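Local coordinates for Beta/gamma crystallin 'Greek key' domain-containing protein (Methanosaeta thermophila PT, PDB 5HT7) that binds transition-metal ions through a trimeric beta/gamma-crystallin domain, here holding an iron(II) ion, at residues V3-A8 and G12-I17; R45-R48 and S54-E57. One frame throughout, in Å; residues are numbered along the deposited sequence.

Contact 1: residues V3-A8 and G12-I17. With FE2 (Fe (II) ion), chain D.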
loop_
_atom_site.group_PDB
_atom_site.type_symbol
_atom_site.label_atom_id
_atom_site.label_comp_id
_atom_site.label_asym_id
_atom_site.label_seq_id
_atom_site.Cartn_x
_atom_site.Cartn_y
_atom_site.Cartn_z
ATOM N N VAL A 3 -4.316 -7.386 1.128
ATOM C CA VAL A 3 -3.205 -7.104 0.233
ATOM C C VAL A 3 -2.736 -8.376 -0.459
ATOM O O VAL A 3 -2.514 -9.383 0.204
ATOM C CB VAL A 3 -2.000 -6.479 0.975
ATOM C CG1 VAL A 3 -1.018 -5.894 -0.037
ATOM C CG2 VAL A 3 -2.470 -5.401 1.927
ATOM N N LEU A 4 -2.596 -8.320 -1.781
ATOM C CA LEU A 4 -2.079 -9.443 -2.568
ATOM C C LEU A 4 -0.641 -9.172 -2.922
ATOM O O LEU A 4 -0.275 -8.027 -3.152
ATOM C CB LEU A 4 -2.868 -9.649 -3.860
ATOM C CG LEU A 4 -4.364 -9.933 -3.728
ATOM C CD1 LEU A 4 -4.971 -10.083 -5.118
ATOM C CD2 LEU A 4 -4.580 -11.182 -2.879
ATOM N N PHE A 5 0.156 -10.233 -3.001
ATOM C CA PHE A 5 1.573 -10.111 -3.305
ATOM C C PHE A 5 1.953 -11.087 -4.410
ATOM O O PHE A 5 1.519 -12.240 -4.399
ATOM C CB PHE A 5 2.434 -10.391 -2.060
ATOM C CG PHE A 5 2.253 -9.394 -0.949
ATOM C CD1 PHE A 5 3.078 -8.291 -0.856
ATOM C CD2 PHE A 5 1.257 -9.558 -0.005
ATOM C CE1 PHE A 5 2.908 -7.357 0.154
ATOM C CE2 PHE A 5 1.082 -8.636 1.014
ATOM C CZ PHE A 5 1.914 -7.528 1.089
ATOM N N ALA A 6 2.775 -10.632 -5.345
ATOM C CA ALA A 6 3.227 -11.482 -6.448
ATOM C C ALA A 6 4.077 -12.668 -5.986
ATOM O O ALA A 6 4.009 -13.745 -6.569
ATOM C CB ALA A 6 3.996 -10.661 -7.454
ATOM N N ASP A 7 4.894 -12.480 -4.956
ATOM C CA ASP A 7 5.737 -13.569 -4.485
ATOM C C ASP A 7 5.271 -14.091 -3.140
ATOM O O ASP A 7 4.519 -13.430 -2.428
ATOM C CB ASP A 7 7.202 -13.121 -4.393
ATOM C CG ASP A 7 7.768 -12.711 -5.738
ATOM O OD1 ASP A 7 7.403 -13.332 -6.763
ATOM O OD2 ASP A 7 8.570 -11.757 -5.774
ATOM N N ALA A 8 5.738 -15.284 -2.788
ATOM C CA ALA A 8 5.461 -15.845 -1.479
ATOM C C ALA A 8 6.052 -14.966 -0.378
ATOM O O ALA A 8 6.972 -14.184 -0.626
ATOM C CB ALA A 8 6.010 -17.271 -1.381
ATOM N N GLY A 12 7.519 -8.978 -3.538
ATOM C CA GLY A 12 7.131 -8.717 -4.912
ATOM C C GLY A 12 6.116 -7.591 -5.012
ATOM O O GLY A 12 5.722 -7.015 -3.994
ATOM N N VAL A 13 5.702 -7.256 -6.235
ATOM C CA VAL A 13 4.698 -6.209 -6.416
ATOM C C VAL A 13 3.425 -6.580 -5.642
ATOM O O VAL A 13 3.102 -7.752 -5.487
ATOM C CB VAL A 13 4.350 -5.968 -7.909
ATOM C CG1 VAL A 13 5.547 -5.359 -8.644
ATOM C CG2 VAL A 13 3.911 -7.257 -8.582
ATOM N N HIS A 14 2.736 -5.575 -5.115
ATOM C CA HIS A 14 1.573 -5.849 -4.288
ATOM C C HIS A 14 0.381 -5.047 -4.778
ATOM O O HIS A 14 0.531 -4.093 -5.547
ATOM C CB HIS A 14 1.878 -5.546 -2.818
ATOM C CG HIS A 14 2.020 -4.090 -2.514
ATOM N ND1 HIS A 14 3.222 -3.424 -2.609
ATOM C CD2 HIS A 14 1.113 -3.177 -2.092
ATOM C CE1 HIS A 14 3.049 -2.157 -2.270
ATOM N NE2 HIS A 14 1.776 -1.982 -1.963
ATOM N N LYS A 15 -0.801 -5.452 -4.325
ATOM C CA LYS A 15 -2.059 -4.876 -4.756
ATOM C C LYS A 15 -3.011 -4.782 -3.568
ATOM O O LYS A 15 -3.278 -5.782 -2.917
ATOM C CB LYS A 15 -2.675 -5.735 -5.869
ATOM C CG LYS A 15 -4.009 -5.236 -6.412
ATOM C CD LYS A 15 -4.451 -6.110 -7.589
ATOM C CE LYS A 15 -5.929 -5.883 -7.890
ATOM N NZ LYS A 15 -6.227 -4.485 -8.254
ATOM N N HIS A 16 -3.517 -3.582 -3.302
ATOM C CA HIS A 16 -4.483 -3.357 -2.232
ATOM C C HIS A 16 -5.895 -3.574 -2.707
ATOM O O HIS A 16 -6.292 -3.042 -3.757
ATOM C CB HIS A 16 -4.372 -1.931 -1.701
ATOM C CG HIS A 16 -3.038 -1.633 -1.101
ATOM N ND1 HIS A 16 -2.731 -1.943 0.202
ATOM C CD2 HIS A 16 -1.923 -1.084 -1.635
ATOM C CE1 HIS A 16 -1.486 -1.579 0.457
ATOM N NE2 HIS A 16 -0.973 -1.056 -0.642
ATOM N N ILE A 17 -6.660 -4.317 -1.918
ATOM C CA ILE A 17 -8.057 -4.584 -2.242
ATOM C C ILE A 17 -8.950 -3.938 -1.196
ATOM O O ILE A 17 -8.834 -4.239 -0.010
ATOM C CB ILE A 17 -8.368 -6.088 -2.280
ATOM C CG1 ILE A 17 -7.280 -6.845 -3.049
ATOM C CG2 ILE A 17 -9.734 -6.314 -2.898
ATOM C CD1 ILE A 17 -7.295 -6.556 -4.521
HETATM FE FE FE2 D . 1.017 -0.060 -1.089
#
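The beta hairpin of strands 3-5 and 14-16, at the edge of a Greek-key sheet, pairs Val3 with His16 and Phe5 with His14 and carries the metal site of this beta/gamma-crystallin domain. The strands run antiparallel, their axes approaching to 4.6 Å. Leu4 and Lys15 form the hydrogen-bonded antiparallel pair: Leu4 N reaches Lys15 O over 2.9 Å, and Lys15 N returns the bond to Leu4 O, while Ala6 N to Val13 O continues the ladder toward the turn. Alternation along the strand sends His14 and His16 to the face that also carries Val3 and Phe5, and Lys15 to the other beside Leu4, where its NZ makes salt bridges with Asp21 and Asp27. The iron is bound by His14 NE2 at 2.2 Å and by His16 NE2 at 2.3 Å. These two bonds meet at 90° on the metal, as expected of neighbouring octahedral ligands. His14 has CG between its backbone N and carbonyl carbon (chi1 70°), a rotation that stands the imidazole off the strand with NE2 toward the iron; His16 CD2 then lies in plane at the edge of that ring. Phe5 CD1 packs 3.6 Å from His14 CB, the two rings being oblique with planes 37° apart. Val3 splits its branches: CG1 comes 4.0 Å from His14 CD2 and also lies over one face of the His16 ring, whereas CG2 is 3.9 Å from His16 ND1. His14 and His16 of the second and third subunits supply the remaining four ligands. The two NE2 atoms of His14 and His16 in one chain stand 3.2 Å apart and bind the iron rather than each other, consistent with the metal bringing them this close; through six imidazoles it ties the three subunits together.

Contact 2: residues R45-R48 and S54-E57; sequences RLYR and SPYE
Arg48 lies obliquely across the ring of Tyr56, with Ser54 completing the grip on the arginine. With its chain extended from CG to NE, Arg48 crosses one face of the ring: CG makes a CH-pi contact 3.9 Å from the Tyr56 ring centroid, and CZ follows at 4.3 Å as an off-centre cation-pi partner. The guanidinium is not stacked flat, since its plane is turned 43° from the ring. Its in-plane edge meets Ser54, NH1 donating to Ser54 OG at 3.2 Å with a 159° angle at hydrogen; OG stands anti to the backbone N (chi1 177°), a rotation that brings the hydroxyl to the arginine. NH1 also makes a weak bond to Pro55 O, and water 2 bridges the same two atoms. On the strand face away from Tyr56, the Pro55 and Tyr47 side chains cross obliquely, Pro55 CB 3.6 Å from Tyr47 CD2. That pair forms the non-hydrogen-bonded antiparallel bridge, flanked by Arg48 N to Ser54 O at 2.8 Å and Tyr56 N to Leu46 O at 2.9 Å. Tyr56 CD2 meets Leu46 CB, and the far end of the ring is anchored by OH bonding to Val75 O. Replacing Tyr56 with an alanine would probably leave the Arg48 guanidinium freer to swing, open a gap beside Leu46, and deprive Val75 O of its hydroxyl donor. The Tyr56 ring, the Ser54 hydroxyl and, weakly, the Pro55 carbonyl probably share the arginine's charge, holding this exposed side chain by several modest interactions rather than by a salt bridge between the segments.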
loop_
_atom_site.group_PDB
_atom_site.type_symbol
_atom_site.label_atom_id
_atom_site.label_comp_id
_atom_site.label_asym_id
_atom_site.label_seq_id
_atom_site.Cartn_x
_atom_site.Cartn_y
_atom_site.Cartn_z
ATOM N N ARG A 45 -13.856 -13.906 0.552
ATOM C CA ARG A 45 -14.046 -15.016 -0.365
ATOM C C ARG A 45 -13.286 -14.716 -1.660
ATOM O O ARG A 45 -13.354 -13.599 -2.186
ATOM C CB ARG A 45 -15.540 -15.241 -0.636
ATOM C CG ARG A 45 -15.863 -16.466 -1.474
ATOM C CD ARG A 45 -17.383 -16.700 -1.541
ATOM N NE ARG A 45 -17.966 -16.807 -0.201
ATOM C CZ ARG A 45 -19.266 -16.725 0.069
ATOM N NH1 ARG A 45 -20.147 -16.543 -0.905
ATOM N NH2 ARG A 45 -19.687 -16.830 1.324
ATOM N N LEU A 46 -12.548 -15.707 -2.146
ATOM C CA LEU A 46 -11.756 -15.581 -3.369
ATOM C C LEU A 46 -12.379 -16.418 -4.472
ATOM O O LEU A 46 -12.927 -17.478 -4.203
ATOM C CB LEU A 46 -10.319 -16.040 -3.129
ATOM C CG LEU A 46 -9.296 -15.068 -2.535
ATOM C CD1 LEU A 46 -9.806 -14.420 -1.267
ATOM C CD2 LEU A 46 -8.004 -15.839 -2.282
ATOM N N TYR A 47 -12.267 -15.958 -5.713
ATOM C CA TYR A 47 -12.904 -16.627 -6.844
ATOM C C TYR A 47 -11.906 -16.842 -7.977
ATOM O O TYR A 47 -11.007 -16.021 -8.170
ATOM C CB TYR A 47 -14.085 -15.799 -7.366
ATOM C CG TYR A 47 -15.123 -15.400 -6.338
ATOM C CD1 TYR A 47 -14.884 -14.359 -5.434
ATOM C CD2 TYR A 47 -16.366 -16.034 -6.299
ATOM C CE1 TYR A 47 -15.845 -13.985 -4.500
ATOM C CE2 TYR A 47 -17.329 -15.666 -5.379
ATOM C CZ TYR A 47 -17.069 -14.642 -4.491
ATOM O OH TYR A 47 -18.027 -14.275 -3.584
ATOM N N ARG A 48 -12.081 -17.922 -8.739
ATOM C CA ARG A 48 -11.205 -18.213 -9.877
ATOM C C ARG A 48 -11.440 -17.287 -11.060
ATOM O O ARG A 48 -10.504 -16.972 -11.802
ATOM C CB ARG A 48 -11.391 -19.657 -10.340
ATOM C CG ARG A 48 -11.074 -20.680 -9.280
ATOM C CD ARG A 48 -11.384 -22.088 -9.764
ATOM N NE ARG A 48 -11.031 -23.041 -8.724
ATOM C CZ ARG A 48 -11.850 -23.405 -7.750
ATOM N NH1 ARG A 48 -13.084 -22.914 -7.705
ATOM N NH2 ARG A 48 -11.440 -24.261 -6.827
ATOM N N SER A 54 -17.215 -18.837 -9.520
ATOM C CA SER A 54 -16.361 -19.977 -9.200
ATOM C C SER A 54 -15.474 -19.727 -7.984
ATOM O O SER A 54 -14.248 -19.584 -8.111
ATOM C CB SER A 54 -15.486 -20.365 -10.392
ATOM O OG SER A 54 -14.627 -21.439 -10.028
ATOM N N PRO A 55 -16.087 -19.716 -6.797
ATOM C CA PRO A 55 -15.353 -19.449 -5.557
ATOM C C PRO A 55 -14.480 -20.614 -5.111
ATOM O O PRO A 55 -14.822 -21.773 -5.328
ATOM C CB PRO A 55 -16.470 -19.197 -4.541
ATOM C CG PRO A 55 -17.604 -20.062 -5.040
ATOM C CD PRO A 55 -17.506 -20.045 -6.546
ATOM N N TYR A 56 -13.340 -20.290 -4.511
ATOM C CA TYR A 56 -12.562 -21.266 -3.770
ATOM C C TYR A 56 -13.304 -21.587 -2.479
ATOM O O TYR A 56 -14.070 -20.767 -1.993
ATOM C CB TYR A 56 -11.171 -20.726 -3.465
ATOM C CG TYR A 56 -10.281 -20.548 -4.666
ATOM C CD1 TYR A 56 -9.585 -21.629 -5.201
ATOM C CD2 TYR A 56 -10.108 -19.299 -5.250
ATOM C CE1 TYR A 56 -8.743 -21.468 -6.298
ATOM C CE2 TYR A 56 -9.267 -19.131 -6.340
ATOM C CZ TYR A 56 -8.589 -20.220 -6.857
ATOM O OH TYR A 56 -7.761 -20.052 -7.937
ATOM N N GLU A 57 -13.081 -22.770 -1.922
ATOM C CA GLU A 57 -13.804 -23.162 -0.716
ATOM C C GLU A 57 -13.251 -22.452 0.517
ATOM O O GLU A 57 -14.013 -21.993 1.377
ATOM C CB GLU A 57 -13.763 -24.680 -0.524
ATOM C CG GLU A 57 -14.374 -25.132 0.799
ATOM C CD GLU A 57 -14.891 -26.562 0.767
ATOM O OE1 GLU A 57 -14.432 -27.358 -0.081
ATOM O OE2 GLU A 57 -15.788 -26.877 1.583
HETATM O O HOH W 1 -13.033 -18.158 -1.106
HETATM O O HOH W 2 -13.947 -24.566 -5.661
#

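Contact 1 closes before contact 2 opens along the chain, and both lie within the one beta/gamma-crystallin domain. Their centres are 18 Å apart, on opposite sides of the chain's centre; the nearest atoms stay about 6 Å apart, and the two do not touch. Strands 3-5 and 14-16 belong to one antiparallel four-stranded sheet, whereas strand 44-47 lies in the other, paired there with 58-60 and 78-81, and also meets the short, weakly bonded strand 55-56. Each contact joins two segments separated by a short connection, consistent with comparable hairpins in two Greek-key motifs. Contact 1 faces iron and two neighbouring subunits, while contact 2 touches no other chain of the trimer.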